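Porin (Rhodobacter blasticus, PDB 3PRN) forms trimeric outer-membrane channels that let small hydrophilic solutes, up to about 0.6 kDa, diffuse passively across the membrane. Local coordinates at the interface of chains A and B. Coordinates in Å, arbitrary orientation; residue numbers count along the deposited sequence, not the author numbering. Chains: chain A/B, Porin.

The interface of chains A and B. Residues chain A 49-51, 69, 71; chain B 30-31, 55.
Strand 46-56 of chain A, with A:Ala69 just ahead of strand 70-75 and A:Phe71 within it, meets strands 25-39 and 46-56 of chain B. This is part of the subunit boundary in the homotrimeric Gram-negative porin, where the walls of two beta-barrels pack together. The interface is not an exact two-fold: strand 46-56 receives B:Leu31 in chain A but supplies B:Trp55 in chain B. B:Leu31 has more surface buried by the partner than any other residue here, 59 Å². Its CG stands anti to the backbone N (chi1 167°), which carries the two methyls toward chain A, where they part. CD1 lies 3.7 Å from the methyl CB of A:Ala49, while CD2 touches CB of A:Leu51, at 3.9 Å, and, roughly at right angles, CB of A:Ala69. The small A:Ala69 also fits against the indole of B:Trp55, its CB 3.6 Å from CE3 on the benzo ring. Its backbone N lies over the centre of that same indole, 3.8 Å above the plane. With CG anti to the carbonyl carbon (chi1 -49°), the ring of A:Phe71 points its far end at chain B. CZ3 of B:Trp55 comes to the edge of the phenyl ring, in its plane, 3.9 Å from CE1; the ring planes are inclined by about 42°, so the two meet obliquely without stacking. On the other side of the ring tip, CE2 of A:Phe71 packs 3.3 Å from the backbone O of B:Arg30.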
loop_
_atom_site.group_PDB
_atom_site.type_symbol
_atom_site.label_atom_id
_atom_site.label_comp_id
_atom_site.label_asym_id
_atom_site.label_seq_id
_atom_site.Cartn_x
_atom_site.Cartn_y
_atom_site.Cartn_z
ATOM N N ALA A 49 0.576 15.134 6.516
ATOM C CA ALA A 49 -0.152 14.434 5.466
ATOM C C ALA A 49 -0.479 13.046 6.042
ATOM O O ALA A 49 0.325 12.520 6.832
ATOM C CB ALA A 49 0.530 14.358 4.126
ATOM N N LYS A 50 -1.644 12.478 5.740
ATOM C CA LYS A 50 -1.915 11.141 6.211
ATOM C C LYS A 50 -2.603 10.292 5.133
ATOM O O LYS A 50 -3.394 10.768 4.299
ATOM C CB LYS A 50 -2.708 11.198 7.477
ATOM C CG LYS A 50 -4.138 10.673 7.432
ATOM C CD LYS A 50 -4.643 10.297 8.841
ATOM C CE LYS A 50 -6.053 10.807 9.149
ATOM N NZ LYS A 50 -6.459 10.588 10.549
ATOM N N LEU A 51 -2.256 9.020 5.211
ATOM C CA LEU A 51 -2.816 8.012 4.323
ATOM C C LEU A 51 -3.288 6.851 5.242
ATOM O O LEU A 51 -2.590 6.544 6.243
ATOM C CB LEU A 51 -1.783 7.516 3.334
ATOM C CG LEU A 51 -2.255 6.615 2.216
ATOM C CD1 LEU A 51 -3.130 7.374 1.225
ATOM C CD2 LEU A 51 -1.079 6.005 1.474
ATOM N N ALA A 69 -5.633 11.083 0.141
ATOM C CA ALA A 69 -4.836 11.759 1.147
ATOM C C ALA A 69 -5.565 12.917 1.822
ATOM O O ALA A 69 -6.495 13.511 1.263
ATOM C CB ALA A 69 -3.593 12.430 0.461
ATOM N N PHE A 71 -4.281 16.466 4.073
ATOM C CA PHE A 71 -3.195 17.361 4.349
ATOM C C PHE A 71 -3.633 18.382 5.413
ATOM O O PHE A 71 -4.778 18.811 5.409
ATOM C CB PHE A 71 -2.710 18.174 3.133
ATOM C CG PHE A 71 -2.481 17.310 1.918
ATOM C CD1 PHE A 71 -3.538 16.978 1.099
ATOM C CD2 PHE A 71 -1.220 16.787 1.652
ATOM C CE1 PHE A 71 -3.372 16.133 -0.020
ATOM C CE2 PHE A 71 -1.040 15.987 0.500
ATOM C CZ PHE A 71 -2.117 15.659 -0.317
ATOM N N ARG B 30 -0.906 16.480 -3.887
ATOM C CA ARG B 30 -0.237 15.190 -4.158
ATOM C C ARG B 30 0.376 14.685 -2.842
ATOM O O ARG B 30 0.947 15.472 -2.092
ATOM C CB ARG B 30 0.883 15.402 -5.181
ATOM C CG ARG B 30 1.847 14.194 -5.280
ATOM C CD ARG B 30 2.931 14.400 -6.305
ATOM N NE ARG B 30 2.416 14.463 -7.657
ATOM C CZ ARG B 30 3.203 14.622 -8.745
ATOM N NH1 ARG B 30 4.514 14.723 -8.654
ATOM N NH2 ARG B 30 2.584 14.674 -9.914
ATOM N N LEU B 31 0.276 13.392 -2.598
ATOM C CA LEU B 31 0.996 12.793 -1.479
ATOM C C LEU B 31 1.961 11.751 -2.077
ATOM O O LEU B 31 1.470 10.884 -2.857
ATOM C CB LEU B 31 0.059 12.162 -0.473
ATOM C CG LEU B 31 0.748 11.244 0.562
ATOM C CD1 LEU B 31 1.692 12.085 1.402
ATOM C CD2 LEU B 31 -0.299 10.603 1.453
ATOM N N TRP B 55 -0.426 9.498 -4.542
ATOM C CA TRP B 55 -1.806 9.851 -4.795
ATOM C C TRP B 55 -1.819 11.297 -5.343
ATOM O O TRP B 55 -1.097 12.181 -4.832
ATOM C CB TRP B 55 -2.626 9.793 -3.461
ATOM C CG TRP B 55 -4.047 10.283 -3.685
ATOM C CD1 TRP B 55 -5.118 9.545 -4.119
ATOM C CD2 TRP B 55 -4.528 11.623 -3.476
ATOM N NE1 TRP B 55 -6.227 10.337 -4.180
ATOM C CE2 TRP B 55 -5.906 11.622 -3.815
ATOM C CE3 TRP B 55 -3.930 12.825 -3.101
ATOM C CZ2 TRP B 55 -6.686 12.782 -3.778
ATOM C CZ3 TRP B 55 -4.697 13.980 -3.036
ATOM C CH2 TRP B 55 -6.096 13.943 -3.387
#